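Local coordinates for protein HI0065 (Haemophilus influenzae, PDB 1HTW) that is required for forming the threonylcarbamoyl group on adenosine 37 of tRNAs that read codons beginning with adenine, and binds ADP and magnesium, at residues A125-N130 / K150-A155. Sequence-based numbering, arbitrary orientation.
Sequences ADILVN and KNIISA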
ATOM      1  N   ALA A 125     -10.747  -1.810   0.611  1.00 22.65           N
ATOM      2  CA  ALA A 125      -9.424  -2.416   0.561  1.00 18.95           C
ATOM      3  C   ALA A 125      -9.482  -3.915   0.239  1.00 22.41           C
ATOM      4  O   ALA A 125     -10.362  -4.597   0.725  1.00 25.43           O
ATOM      5  CB  ALA A 125      -8.719  -2.290   1.914  1.00 19.92           C
ATOM      6  N   ASP A 126      -8.443  -4.373  -0.452  1.00 20.89           N
ATOM      7  CA  ASP A 126      -8.304  -5.822  -0.637  1.00 18.87           C
ATOM      8  C   ASP A 126      -7.548  -6.363   0.590  1.00 19.33           C
ATOM      9  O   ASP A 126      -7.771  -7.475   1.027  1.00 22.73           O
ATOM     10  CB  ASP A 126      -7.534  -6.157  -1.911  1.00 23.73           C
ATOM     11  CG  ASP A 126      -8.399  -5.865  -3.131  1.00 30.70           C
ATOM     12  OD1 ASP A 126      -9.370  -6.653  -3.379  1.00 26.10           O
ATOM     13  OD2 ASP A 126      -8.190  -4.851  -3.827  1.00 26.79           O
ATOM     14  N   ILE A 127      -6.629  -5.518   1.083  1.00 17.51           N
ATOM     15  CA  ILE A 127      -5.804  -6.000   2.230  1.00 18.41           C
ATOM     16  C   ILE A 127      -5.472  -4.765   3.105  1.00 18.33           C
ATOM     17  O   ILE A 127      -5.318  -3.676   2.570  1.00 16.39           O
ATOM     18  CB  ILE A 127      -4.545  -6.664   1.719  1.00 30.07           C
ATOM     19  CG1 ILE A 127      -3.698  -7.332   2.818  1.00 38.31           C
ATOM     20  CG2 ILE A 127      -3.676  -5.695   0.935  1.00 26.66           C
ATOM     21  CD1 ILE A 127      -3.005  -8.596   2.276  1.00 24.89           C
ATOM     22  N   LEU A 128      -5.576  -4.985   4.398  1.00 16.11           N
ATOM     23  CA  LEU A 128      -5.151  -3.951   5.368  1.00 17.35           C
ATOM     24  C   LEU A 128      -3.767  -4.350   5.837  1.00 16.87           C
ATOM     25  O   LEU A 128      -3.529  -5.507   6.159  1.00 18.86           O
ATOM     26  CB  LEU A 128      -6.049  -3.920   6.612  1.00 19.30           C
ATOM     27  CG  LEU A 128      -7.532  -3.854   6.405  1.00 24.68           C
ATOM     28  CD1 LEU A 128      -8.268  -3.776   7.759  1.00 26.65           C
ATOM     29  CD2 LEU A 128      -7.896  -2.637   5.562  1.00 21.56           C
ATOM     30  N   VAL A 129      -2.865  -3.351   5.970  1.00 13.07           N
ATOM     31  CA  VAL A 129      -1.550  -3.682   6.537  1.00 19.26           C
ATOM     32  C   VAL A 129      -1.445  -2.864   7.835  1.00 23.25           C
ATOM     33  O   VAL A 129      -1.342  -1.632   7.745  1.00 21.20           O
ATOM     34  CB  VAL A 129      -0.433  -3.176   5.578  1.00 19.63           C
ATOM     35  CG1 VAL A 129       0.924  -3.483   6.172  1.00 19.16           C
ATOM     36  CG2 VAL A 129      -0.542  -3.896   4.230  1.00 20.05           C
ATOM     37  N   ASN A 130      -1.528  -3.530   8.994  1.00 17.46           N
ATOM     38  CA  ASN A 130      -1.558  -2.734  10.252  1.00 16.51           C
ATOM     39  C   ASN A 130      -0.189  -2.847  10.882  1.00 20.67           C
ATOM     40  O   ASN A 130       0.274  -3.959  11.190  1.00 19.49           O
ATOM     41  CB  ASN A 130      -2.601  -3.386  11.188  1.00 19.51           C
ATOM     42  CG  ASN A 130      -4.021  -3.208  10.701  1.00 24.76           C
ATOM     43  OD1 ASN A 130      -4.302  -2.334   9.888  1.00 23.47           O
ATOM     44  ND2 ASN A 130      -4.955  -4.069  11.137  1.00 22.31           N
ATOM     45  N   LYS A 150      -7.472 -12.605   0.269  1.00 16.90           N
ATOM     46  CA  LYS A 150      -7.159 -13.971   0.677  1.00 19.62           C
ATOM     47  C   LYS A 150      -6.088 -14.630  -0.126  1.00 15.86           C
ATOM     48  O   LYS A 150      -5.161 -15.287   0.346  1.00 20.50           O
ATOM     49  CB  LYS A 150      -8.450 -14.809   0.726  1.00 24.23           C
ATOM     50  CG  LYS A 150      -8.127 -16.307   0.658  1.00 46.30           C
ATOM     51  CD  LYS A 150      -9.166 -17.122   1.418  1.00 68.07           C
ATOM     52  CE  LYS A 150      -8.800 -18.601   1.411  1.00 75.15           C
ATOM     53  NZ  LYS A 150      -7.559 -18.854   2.207  1.00 55.47           N
ATOM     54  N   ASN A 151      -6.135 -14.436  -1.483  1.00 20.61           N
ATOM     55  CA  ASN A 151      -5.141 -14.956  -2.391  1.00 19.32           C
ATOM     56  C   ASN A 151      -3.754 -14.337  -2.175  1.00 16.36           C
ATOM     57  O   ASN A 151      -2.736 -15.020  -2.274  1.00 19.99           O
ATOM     58  CB  ASN A 151      -5.619 -14.731  -3.841  1.00 26.09           C
ATOM     59  CG  ASN A 151      -6.738 -15.750  -4.173  1.00 28.24           C
ATOM     60  OD1 ASN A 151      -6.763 -16.837  -3.609  1.00 26.48           O
ATOM     61  ND2 ASN A 151      -7.580 -15.399  -5.116  1.00 27.78           N
ATOM     62  N   ILE A 152      -3.747 -13.050  -1.827  1.00 22.68           N
ATOM     63  CA  ILE A 152      -2.478 -12.388  -1.522  1.00 18.98           C
ATOM     64  C   ILE A 152      -1.823 -12.994  -0.282  1.00 17.06           C
ATOM     65  O   ILE A 152      -0.645 -13.296  -0.292  1.00 20.58           O
ATOM     66  CB  ILE A 152      -2.660 -10.879  -1.313  1.00 17.06           C
ATOM     67  CG1 ILE A 152      -3.016 -10.176  -2.632  1.00 24.73           C
ATOM     68  CG2 ILE A 152      -1.351 -10.283  -0.760  1.00 19.31           C
ATOM     69  CD1 ILE A 152      -3.667  -8.844  -2.461  1.00 19.01           C
ATOM     70  N   ILE A 153      -2.644 -13.185   0.764  1.00 19.26           N
ATOM     71  CA  ILE A 153      -2.102 -13.745   1.995  1.00 19.89           C
ATOM     72  C   ILE A 153      -1.637 -15.187   1.810  1.00 22.13           C
ATOM     73  O   ILE A 153      -0.570 -15.562   2.309  1.00 26.71           O
ATOM     74  CB  ILE A 153      -3.159 -13.619   3.128  1.00 31.90           C
ATOM     75  CG1 ILE A 153      -3.078 -12.161   3.625  1.00 28.00           C
ATOM     76  CG2 ILE A 153      -2.795 -14.590   4.262  1.00 30.56           C
ATOM     77  CD1 ILE A 153      -4.121 -11.771   4.640  1.00 35.13           C
ATOM     78  N   SER A 154      -2.353 -15.954   1.004  1.00 23.22           N
ATOM     79  CA  SER A 154      -1.984 -17.345   0.767  1.00 27.45           C
ATOM     80  C   SER A 154      -0.653 -17.413   0.030  1.00 37.26           C
ATOM     81  O   SER A 154       0.089 -18.378   0.184  1.00 35.51           O
ATOM     82  CB  SER A 154      -3.068 -18.100  -0.012  1.00 29.84           C
ATOM     83  OG  SER A 154      -3.133 -17.586  -1.332  1.00 47.28           O
ATOM     84  N   ALA A 155      -0.366 -16.365  -0.745  1.00 29.31           N
ATOM     85  CA  ALA A 155       0.896 -16.364  -1.500  1.00 35.59           C
ATOM     86  C   ALA A 155       2.111 -16.261  -0.625  1.00 39.24           C
ATOM     87  O   ALA A 155       3.237 -16.626  -1.032  1.00 37.28           O
ATOM     88  CB  ALA A 155       0.844 -15.260  -2.555  1.00 34.98           C
TER
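Ile152 of helix 147-155 meets Ile127, at the start of strand 127-134, through its branch methyl: CG2 lies 3.8 Å from Ile127 CD1, and the CB of Ile152 points at the strand. The contact is small, with 157 Å² buried, both sides summed; the touching side chains are all apolar, and a single methyl, Ile127 CD1, does the reaching from the strand. CG1 of Ile127 stands anti to the backbone N (chi1 -174°), and a chi2 of 146°, short of fully extended, sets CD1 where it bridges Ile152 and Ile153. The CB of Ile153 points past the strand rather than at it, but its extended CG1-CD1 arm comes nearer, with CG1 3.8 Å and CD1 4.1 Å from Ile127 CD1. One residue further on, Ser154 turns its hydroxyl back along the helix, and OG donates to Asn151 O at 2.8 Å, tilted 33° from the carbonyl plane. Just before Ile127, Asp126 OD1 forms a salt bridge with Lys32 and a hydrogen bond with Thr146, while OD2 is hydrogen-bonded to the backbone N of Met35. The C-terminal helix thus packs on one face of the P-loop NTPase sheet, away from the nucleotide: Ile127 also touches Val36 of strand 34-39, Ile153 rests on Ala144 of strand 137-144, and Ile152 meets Leu25 and Leu28 of helix 11-28.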